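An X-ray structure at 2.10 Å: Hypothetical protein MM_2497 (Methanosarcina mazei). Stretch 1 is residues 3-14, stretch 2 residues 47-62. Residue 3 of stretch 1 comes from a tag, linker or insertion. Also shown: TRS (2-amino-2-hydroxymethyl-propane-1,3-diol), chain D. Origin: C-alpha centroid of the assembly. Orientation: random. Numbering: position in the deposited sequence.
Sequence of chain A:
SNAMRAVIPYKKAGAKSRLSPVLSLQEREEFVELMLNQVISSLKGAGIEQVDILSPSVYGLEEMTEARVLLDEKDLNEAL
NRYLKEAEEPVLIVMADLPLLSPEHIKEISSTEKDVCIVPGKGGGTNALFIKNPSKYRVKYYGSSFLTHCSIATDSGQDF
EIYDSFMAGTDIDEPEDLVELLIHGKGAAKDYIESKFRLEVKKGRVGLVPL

Stretch 1, residues 3-14: AMRAVIPYKKAG
Stretch 2 47-62: GIEQVDILSPSVYGLE

Residues 5-9 form one strand, and a second strand in stretch 2 runs through Val51 to Ser55; the two lie side by side and run in the same direction, their axes 27° apart and 4.5 Å at closest approach. The register pairs Ala6 with Val51, Val7 with Asp52, Ile8 with Ile53 and Pro9 with Leu54, with CA-CA separations of 4.6 to 4.9 Å; just past the end of the first strand, Tyr10 CA lies 5.1 Å from the CA of Ser55, the last residue of the second. Backbone angles are extended, from -130/137 at Ala6 to -125/107 at Ile8 and -111/111 at Leu54.

Four hydrogen bonds make the ladder. Asp52 N donates to Ala6 O at 2.8 Å, Ile8 N to Asp52 O at 2.9 Å, Leu54 N to Ile8 O at 2.8 Å, and Tyr10 N to Leu54 O at 3.0 Å. Thus Asp52, Ile8 and Leu54 each use both N and O. Pro9 has no amide hydrogen, yet it costs this ladder nothing, because its neighbours carry the bonds; its phi of -63° and psi of 124° keep the last strand residue extended, and its CA sits 3.4 Å from Leu54 O.

Side chains alternate between the two faces. Ala6, Ile8, Val51 and Ile53 share one face, where all four are buried. Ile8 adopts chi1 m, chi2 t, which brings its CD1 to 3.7 Å from Val51 CG1, while Val51 is t; branched side chains suit extended backbone and fill this layer well. Ile53 is also m, t, and its CG2 meets Tyr10 CB at 3.9 Å. The small Ala6 presents its CB to Ile48 CD1 at 3.9 Å. Ile48 points toward stretch 1 with both chi angles off their wells (117° and 102°). Selenomethionine Met4 (p, t, m) starts sideways, but its CG comes within 4.4 Å of Ile48 CD1.

The other face carries Val7, Pro9, Asp52 and Leu54. Val7, chi1 p, places CG2 3.8 Å from Leu54 CB; Leu54 is t, p. Asp52 (m, chi2 -46°) is buried, but its OD2 is hydrogen-bonded elsewhere in the structure. Arg5 NH2 lies 4.6 Å from Asp52 OD2, an attraction of charges without a salt bridge.

After the strands, Tyr10 is buried with chi1 180° and chi2 66°, its CD2 4.0 Å from Leu61 CD2; Leu61 is m, t. Lys11, extended through three t angles before a p, lays CD 3.6 Å from Pro56 CG. Lys12, all t, uses its aliphatic stem: CG is 3.7 Å from Tyr59 CE2, and CD is 3.8 Å from Gly60 CA. Glycine suits position 60, in the type II turn from Val58 to Leu61, because phi is 94° and a CB there would clash with Lys12 CD. Tyr59 (t, chi2 73°) also sets CD2 4.0 Å from Ala13 CB. A water ties these segments together, accepting from Lys12 N at 3.0 Å and donating to Tyr59 O at 2.7 Å and Ser55 OG at 3.2 Å.

A TRS molecule, probably from the crystallisation liquor, donates from O1 to Leu54 O at a very short 2.5 Å.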

ATOM      1  N   ALA A   3      22.573 -15.301  12.435  1.00 67.50           N
ATOM      2  CA  ALA A   3      22.998 -15.140  11.025  1.00 64.77           C
ATOM      3  C   ALA A   3      21.859 -15.473  10.000  1.00 62.35           C
ATOM      4  O   ALA A   3      20.737 -15.849  10.390  1.00 61.66           O
ATOM      5  CB  ALA A   3      24.381 -15.847  10.713  1.00 64.24           C
HETATM    6  N   MSE A   4      22.136 -15.246   8.723  1.00 58.61           N
HETATM    7  CA  MSE A   4      21.088 -15.161   7.713  1.00 56.56           C
HETATM    8  C   MSE A   4      21.678 -14.665   6.396  1.00 54.38           C
HETATM    9  O   MSE A   4      22.628 -13.833   6.361  1.00 52.93           O
HETATM   10  CB  MSE A   4      19.919 -14.227   8.115  1.00 56.47           C
HETATM   11  CG  MSE A   4      20.228 -12.718   8.083  1.00 54.24           C
HETATM   12 SE   MSE A   4      18.704 -11.512   8.384  0.70 58.64          SE
HETATM   13  CE  MSE A   4      18.040 -11.672   6.536  1.00 49.76           C
ATOM     14  N   ARG A   5      21.077 -15.181   5.325  1.00 50.17           N
ATOM     15  CA  ARG A   5      21.390 -14.744   3.966  1.00 46.72           C
ATOM     16  C   ARG A   5      20.222 -13.933   3.298  1.00 43.18           C
ATOM     17  O   ARG A   5      19.061 -14.063   3.645  1.00 40.40           O
ATOM     18  CB  ARG A   5      21.824 -15.935   3.114  1.00 45.32           C
ATOM     19  CG  ARG A   5      20.806 -16.972   3.042  1.00 46.65           C
ATOM     20  CD  ARG A   5      21.386 -18.344   3.121  1.00 55.77           C
ATOM     21  NE  ARG A   5      21.996 -18.784   1.867  1.00 64.40           N
ATOM     22  CZ  ARG A   5      23.252 -19.212   1.766  1.00 69.39           C
ATOM     23  NH1 ARG A   5      24.020 -19.248   2.845  1.00 70.30           N
ATOM     24  NH2 ARG A   5      23.739 -19.619   0.594  1.00 72.24           N
ATOM     25  N   ALA A   6      20.577 -13.056   2.382  1.00 40.38           N
ATOM     26  CA  ALA A   6      19.560 -12.329   1.660  1.00 37.14           C
ATOM     27  C   ALA A   6      19.909 -12.457   0.207  1.00 35.31           C
ATOM     28  O   ALA A   6      21.075 -12.253  -0.119  1.00 34.08           O
ATOM     29  CB  ALA A   6      19.466 -10.853   2.100  1.00 36.61           C
ATOM     30  N   VAL A   7      18.871 -12.711  -0.629  1.00 32.10           N
ATOM     31  CA  VAL A   7      18.929 -12.893  -2.088  1.00 30.43           C
ATOM     32  C   VAL A   7      17.938 -11.932  -2.793  1.00 30.74           C
ATOM     33  O   VAL A   7      16.807 -11.653  -2.283  1.00 29.46           O
ATOM     34  CB  VAL A   7      18.700 -14.394  -2.452  1.00 29.87           C
ATOM     35  CG1 VAL A   7      17.271 -14.885  -2.239  1.00 27.56           C
ATOM     36  CG2 VAL A   7      19.165 -14.772  -3.819  1.00 30.38           C
ATOM     37  N   ILE A   8      18.400 -11.380  -3.906  1.00 29.40           N
ATOM     38  CA  ILE A   8      17.656 -10.455  -4.755  1.00 31.41           C
ATOM     39  C   ILE A   8      17.672 -11.058  -6.146  1.00 30.99           C
ATOM     40  O   ILE A   8      18.679 -11.134  -6.743  1.00 32.82           O
ATOM     41  CB  ILE A   8      18.313  -9.007  -4.878  1.00 31.89           C
ATOM     42  CG1 ILE A   8      18.492  -8.287  -3.509  1.00 32.47           C
ATOM     43  CG2 ILE A   8      17.557  -8.107  -5.823  1.00 25.39           C
ATOM     44  CD1 ILE A   8      19.599  -7.271  -3.573  1.00 34.38           C
ATOM     45  N   PRO A   9      16.547 -11.586  -6.604  1.00 32.03           N
ATOM     46  CA  PRO A   9      16.310 -11.982  -8.014  1.00 32.62           C
ATOM     47  C   PRO A   9      16.382 -10.748  -8.924  1.00 33.30           C
ATOM     48  O   PRO A   9      15.712  -9.731  -8.676  1.00 35.14           O
ATOM     49  CB  PRO A   9      14.878 -12.574  -7.966  1.00 33.64           C
ATOM     50  CG  PRO A   9      14.254 -12.075  -6.662  1.00 31.19           C
ATOM     51  CD  PRO A   9      15.390 -11.799  -5.708  1.00 29.64           C
ATOM     52  N   TYR A  10      17.227 -10.765  -9.932  1.00 33.79           N
ATOM     53  CA  TYR A  10      17.450  -9.565 -10.748  1.00 33.27           C
ATOM     54  C   TYR A  10      17.845  -9.940 -12.193  1.00 34.84           C
ATOM     55  O   TYR A  10      18.695 -10.802 -12.409  1.00 35.70           O
ATOM     56  CB  TYR A  10      18.567  -8.716 -10.140  1.00 32.97           C
ATOM     57  CG  TYR A  10      18.889  -7.463 -10.883  1.00 33.40           C
ATOM     58  CD1 TYR A  10      17.939  -6.403 -10.967  1.00 27.88           C
ATOM     59  CD2 TYR A  10      20.151  -7.294 -11.517  1.00 32.41           C
ATOM     60  CE1 TYR A  10      18.205  -5.252 -11.640  1.00 30.65           C
ATOM     61  CE2 TYR A  10      20.426  -6.109 -12.203  1.00 31.50           C
ATOM     62  CZ  TYR A  10      19.446  -5.094 -12.233  1.00 32.62           C
ATOM     63  OH  TYR A  10      19.668  -3.944 -12.886  1.00 34.90           O
ATOM     64  N   LYS A  11      17.262  -9.274 -13.181  1.00 35.47           N
ATOM     65  CA  LYS A  11      17.720  -9.378 -14.579  1.00 37.45           C
ATOM     66  C   LYS A  11      17.582  -7.995 -15.173  1.00 36.90           C
ATOM     67  O   LYS A  11      16.446  -7.497 -15.328  1.00 36.56           O
ATOM     68  CB  LYS A  11      16.894 -10.461 -15.342  1.00 36.31           C
ATOM     69  CG  LYS A  11      16.926 -10.488 -16.916  1.00 39.71           C
ATOM     70  CD  LYS A  11      16.303 -11.859 -17.434  1.00 40.05           C
ATOM     71  CE  LYS A  11      15.990 -12.080 -18.948  1.00 40.14           C
ATOM     72  NZ  LYS A  11      17.037 -11.542 -19.791  1.00 42.28           N
ATOM     73  N   LYS A  12      18.710  -7.354 -15.482  1.00 35.76           N
ATOM     74  CA  LYS A  12      18.650  -6.055 -16.080  1.00 36.51           C
ATOM     75  C   LYS A  12      17.992  -6.047 -17.478  1.00 39.29           C
ATOM     76  O   LYS A  12      17.257  -5.115 -17.799  1.00 38.03           O
ATOM     77  CB  LYS A  12      20.059  -5.400 -16.094  1.00 36.71           C
ATOM     78  CG  LYS A  12      20.132  -4.086 -16.818  1.00 33.42           C
ATOM     79  CD  LYS A  12      21.402  -3.392 -16.465  1.00 38.62           C
ATOM     80  CE  LYS A  12      21.719  -2.305 -17.491  1.00 34.38           C
ATOM     81  NZ  LYS A  12      22.559  -1.358 -16.744  1.00 37.93           N
ATOM     82  N   ALA A  13      18.228  -7.078 -18.311  1.00 40.65           N
ATOM     83  CA  ALA A  13      17.789  -7.007 -19.718  1.00 41.27           C
ATOM     84  C   ALA A  13      16.310  -7.145 -20.018  1.00 43.68           C
ATOM     85  O   ALA A  13      15.678  -8.126 -19.639  1.00 43.54           O
ATOM     86  CB  ALA A  13      18.554  -8.011 -20.551  1.00 42.81           C
ATOM     87  N   GLY A  14      15.763  -6.173 -20.757  1.00 45.56           N
ATOM     88  CA  GLY A  14      14.310  -6.088 -20.944  1.00 47.53           C
ATOM     89  C   GLY A  14      13.483  -5.923 -19.668  1.00 48.25           C
ATOM     90  O   GLY A  14      12.302  -6.275 -19.648  1.00 50.60           O
ATOM     91  N   GLY A  47      22.490  -4.078   8.326  1.00 44.66           N
ATOM     92  CA  GLY A  47      23.580  -4.852   8.895  1.00 46.85           C
ATOM     93  C   GLY A  47      23.618  -6.294   8.399  1.00 49.00           C
ATOM     94  O   GLY A  47      24.170  -7.188   9.063  1.00 49.08           O
ATOM     95  N   ILE A  48      23.025  -6.570   7.240  1.00 48.95           N
ATOM     96  CA  ILE A  48      23.090  -7.921   6.868  1.00 49.85           C
ATOM     97  C   ILE A  48      24.399  -8.132   6.127  1.00 50.61           C
ATOM     98  O   ILE A  48      24.759  -7.379   5.195  1.00 49.60           O
ATOM     99  CB  ILE A  48      21.772  -8.523   6.213  1.00 50.88           C
ATOM    100  CG1 ILE A  48      21.992  -8.970   4.811  1.00 49.24           C
ATOM    101  CG2 ILE A  48      20.433  -7.755   6.537  1.00 50.29           C
ATOM    102  CD1 ILE A  48      22.108 -10.406   4.865  1.00 47.84           C
ATOM    103  N   GLU A  49      25.094  -9.169   6.585  1.00 51.11           N
ATOM    104  CA  GLU A  49      26.486  -9.378   6.278  1.00 51.78           C
ATOM    105  C   GLU A  49      26.646  -9.702   4.810  1.00 51.62           C
ATOM    106  O   GLU A  49      27.350  -8.970   4.113  1.00 53.59           O
ATOM    107  CB  GLU A  49      27.181 -10.349   7.276  1.00 51.95           C
ATOM    108  CG  GLU A  49      28.560 -10.895   6.788  1.00 52.53           C
ATOM    109  CD  GLU A  49      29.316 -11.784   7.819  1.00 51.85           C
ATOM    110  OE1 GLU A  49      28.912 -11.876   8.991  1.00 50.77           O
ATOM    111  OE2 GLU A  49      30.316 -12.411   7.426  1.00 53.03           O
ATOM    112  N   GLN A  50      26.017 -10.722   4.271  1.00 50.95           N
ATOM    113  CA  GLN A  50      26.045 -10.702   2.792  1.00 51.66           C
ATOM    114  C   GLN A  50      24.753 -10.981   1.997  1.00 48.22           C
ATOM    115  O   GLN A  50      23.816 -11.689   2.406  1.00 46.15           O
ATOM    116  CB  GLN A  50      27.392 -11.254   2.159  1.00 54.06           C
ATOM    117  CG  GLN A  50      27.356 -12.387   1.024  1.00 54.69           C
ATOM    118  CD  GLN A  50      28.489 -13.481   1.185  1.00 55.67           C
ATOM    119  OE1 GLN A  50      29.346 -13.668   0.292  1.00 58.06           O
ATOM    120  NE2 GLN A  50      28.455 -14.220   2.311  1.00 56.74           N
ATOM    121  N   VAL A  51      24.770 -10.347   0.843  1.00 46.11           N
ATOM    122  CA  VAL A  51      23.646 -10.196  -0.025  1.00 41.96           C
ATOM    123  C   VAL A  51      24.080 -10.897  -1.270  1.00 40.89           C
ATOM    124  O   VAL A  51      25.152 -10.629  -1.780  1.00 40.28           O
ATOM    125  CB  VAL A  51      23.421  -8.708  -0.281  1.00 42.27           C
ATOM    126  CG1 VAL A  51      22.329  -8.464  -1.310  1.00 41.57           C
ATOM    127  CG2 VAL A  51      23.140  -7.998   1.025  1.00 38.59           C
ATOM    128  N   ASP A  52      23.248 -11.804  -1.756  1.00 38.23           N
ATOM    129  CA  ASP A  52      23.442 -12.404  -3.066  1.00 37.73           C
ATOM    130  C   ASP A  52      22.494 -11.780  -4.114  1.00 37.69           C
ATOM    131  O   ASP A  52      21.338 -11.377  -3.802  1.00 38.62           O
ATOM    132  CB  ASP A  52      23.166 -13.902  -2.930  1.00 37.23           C
ATOM    133  CG  ASP A  52      23.984 -14.540  -1.795  1.00 41.06           C
ATOM    134  OD1 ASP A  52      25.190 -14.250  -1.724  1.00 36.67           O
ATOM    135  OD2 ASP A  52      23.435 -15.317  -0.993  1.00 39.19           O
ATOM    136  N   ILE A  53      22.905 -11.731  -5.366  1.00 35.90           N
ATOM    137  CA  ILE A  53      22.001 -11.233  -6.378  1.00 35.66           C
ATOM    138  C   ILE A  53      21.858 -12.417  -7.229  1.00 35.73           C
ATOM    139  O   ILE A  53      22.852 -12.951  -7.593  1.00 38.03           O
ATOM    140  CB  ILE A  53      22.660 -10.112  -7.140  1.00 35.90           C
ATOM    141  CG1 ILE A  53      22.867  -8.926  -6.219  1.00 36.63           C
ATOM    142  CG2 ILE A  53      21.842  -9.741  -8.315  1.00 37.17           C
ATOM    143  CD1 ILE A  53      23.674  -7.875  -6.841  1.00 43.26           C
ATOM    144  N   LEU A  54      20.662 -12.894  -7.540  1.00 33.82           N
ATOM    145  CA  LEU A  54      20.552 -14.103  -8.344  1.00 34.66           C
ATOM    146  C   LEU A  54      19.996 -13.712  -9.721  1.00 35.78           C
ATOM    147  O   LEU A  54      18.835 -13.266  -9.861  1.00 36.38           O
ATOM    148  CB  LEU A  54      19.648 -15.077  -7.577  1.00 34.95           C
ATOM    149  CG  LEU A  54      19.369 -16.473  -8.112  1.00 37.06           C
ATOM    150  CD1 LEU A  54      20.626 -17.329  -7.859  1.00 34.59           C
ATOM    151  CD2 LEU A  54      18.202 -16.965  -7.330  1.00 31.60           C
ATOM    152  N   SER A  55      20.850 -13.824 -10.721  1.00 36.55           N
ATOM    153  CA  SER A  55      20.691 -13.246 -12.041  1.00 39.10           C
ATOM    154  C   SER A  55      21.079 -14.308 -13.096  1.00 42.15           C
ATOM    155  O   SER A  55      22.004 -15.143 -12.832  1.00 43.46           O
ATOM    156  CB  SER A  55      21.644 -12.079 -12.119  1.00 37.67           C
ATOM    157  OG  SER A  55      21.774 -11.596 -13.418  1.00 38.85           O
ATOM    158  N   PRO A  56      20.382 -14.331 -14.247  1.00 42.90           N
ATOM    159  CA  PRO A  56      20.661 -15.370 -15.278  1.00 43.96           C
ATOM    160  C   PRO A  56      21.882 -15.072 -16.155  1.00 44.34           C
ATOM    161  O   PRO A  56      22.353 -15.945 -16.919  1.00 43.85           O
ATOM    162  CB  PRO A  56      19.370 -15.406 -16.102  1.00 42.88           C
ATOM    163  CG  PRO A  56      18.822 -13.973 -16.055  1.00 44.29           C
ATOM    164  CD  PRO A  56      19.286 -13.418 -14.649  1.00 43.64           C
ATOM    165  N   SER A  57      22.389 -13.842 -16.015  1.00 46.22           N
ATOM    166  CA  SER A  57      23.625 -13.361 -16.645  1.00 45.98           C
ATOM    167  C   SER A  57      24.316 -12.282 -15.837  1.00 47.01           C
ATOM    168  O   SER A  57      23.681 -11.541 -15.036  1.00 47.77           O
ATOM    169  CB  SER A  57      23.322 -12.753 -18.030  1.00 46.91           C
ATOM    170  OG  SER A  57      23.386 -11.351 -18.014  1.00 45.93           O
ATOM    171  N   VAL A  58      25.602 -12.134 -16.096  1.00 45.51           N
ATOM    172  CA  VAL A  58      26.427 -11.054 -15.628  1.00 45.51           C
ATOM    173  C   VAL A  58      26.063  -9.639 -16.071  1.00 44.85           C
ATOM    174  O   VAL A  58      26.504  -8.663 -15.517  1.00 45.46           O
ATOM    175  CB  VAL A  58      27.866 -11.306 -16.056  1.00 47.28           C
ATOM    176  CG1 VAL A  58      28.625 -11.964 -14.971  1.00 47.57           C
ATOM    177  CG2 VAL A  58      27.908 -12.127 -17.303  1.00 48.56           C
ATOM    178  N   TYR A  59      25.276  -9.546 -17.103  1.00 44.75           N
ATOM    179  CA  TYR A  59      24.882  -8.299 -17.696  1.00 46.08           C
ATOM    180  C   TYR A  59      24.352  -7.320 -16.640  1.00 46.55           C
ATOM    181  O   TYR A  59      23.306  -7.560 -15.999  1.00 44.95           O
ATOM    182  CB  TYR A  59      23.789  -8.577 -18.758  1.00 47.21           C
ATOM    183  CG  TYR A  59      23.336  -7.320 -19.455  1.00 49.88           C
ATOM    184  CD1 TYR A  59      24.145  -6.692 -20.381  1.00 51.20           C
ATOM    185  CD2 TYR A  59      22.101  -6.745 -19.168  1.00 52.73           C
ATOM    186  CE1 TYR A  59      23.751  -5.510 -21.012  1.00 52.16           C
ATOM    187  CE2 TYR A  59      21.700  -5.562 -19.803  1.00 53.74           C
ATOM    188  CZ  TYR A  59      22.530  -4.961 -20.727  1.00 51.50           C
ATOM    189  OH  TYR A  59      22.144  -3.815 -21.385  1.00 52.87           O
ATOM    190  N   GLY A  60      25.087  -6.232 -16.442  1.00 47.01           N
ATOM    191  CA  GLY A  60      24.653  -5.151 -15.536  1.00 48.04           C
ATOM    192  C   GLY A  60      25.257  -5.373 -14.174  1.00 49.13           C
ATOM    193  O   GLY A  60      25.083  -4.585 -13.251  1.00 48.30           O
ATOM    194  N   LEU A  61      25.978  -6.484 -14.060  1.00 50.85           N
ATOM    195  CA  LEU A  61      26.553  -6.885 -12.786  1.00 52.11           C
ATOM    196  C   LEU A  61      28.077  -7.081 -12.919  1.00 55.14           C
ATOM    197  O   LEU A  61      28.768  -7.572 -11.974  1.00 55.42           O
ATOM    198  CB  LEU A  61      25.859  -8.169 -12.329  1.00 50.47           C
ATOM    199  CG  LEU A  61      24.368  -8.021 -12.019  1.00 44.24           C
ATOM    200  CD1 LEU A  61      23.788  -9.367 -11.959  1.00 39.52           C
ATOM    201  CD2 LEU A  61      24.125  -7.235 -10.756  1.00 37.54           C
ATOM    202  N   GLU A  62      28.590  -6.673 -14.093  1.00 57.97           N
ATOM    203  CA  GLU A  62      30.018  -6.888 -14.482  1.00 59.30           C
ATOM    204  C   GLU A  62      30.969  -6.342 -13.405  1.00 59.47           C
ATOM    205  O   GLU A  62      31.939  -7.003 -13.050  1.00 59.53           O
ATOM    206  CB  GLU A  62      30.316  -6.285 -15.864  1.00 58.56           C
ATOM    207  CG  GLU A  62      29.442  -6.828 -17.027  1.00 59.72           C
ATOM    208  CD  GLU A  62      28.199  -5.955 -17.314  1.00 61.48           C
ATOM    209  OE1 GLU A  62      27.893  -4.991 -16.553  1.00 56.65           O
ATOM    210  OE2 GLU A  62      27.499  -6.243 -18.328  1.00 65.57           O
TER
HETATM  211  C   TRS D 304      16.745 -16.035 -11.559  1.00 45.76           C
HETATM  212  C1  TRS D 304      16.415 -15.039 -10.474  1.00 43.57           C
HETATM  213  C2  TRS D 304      18.238 -16.051 -11.815  1.00 45.16           C
HETATM  214  C3  TRS D 304      15.985 -15.626 -12.824  1.00 47.10           C
HETATM  215  N   TRS D 304      16.262 -17.302 -11.006  1.00 48.23           N
HETATM  216  O1  TRS D 304      16.740 -13.822 -11.060  1.00 40.58           O
HETATM  217  O2  TRS D 304      18.309 -16.031 -13.200  1.00 51.14           O
HETATM  218  O3  TRS D 304      15.761 -16.640 -13.744  1.00 44.67           O
HETATM  219  O   HOH W   1      21.192  -9.037 -15.220  1.00 40.63           O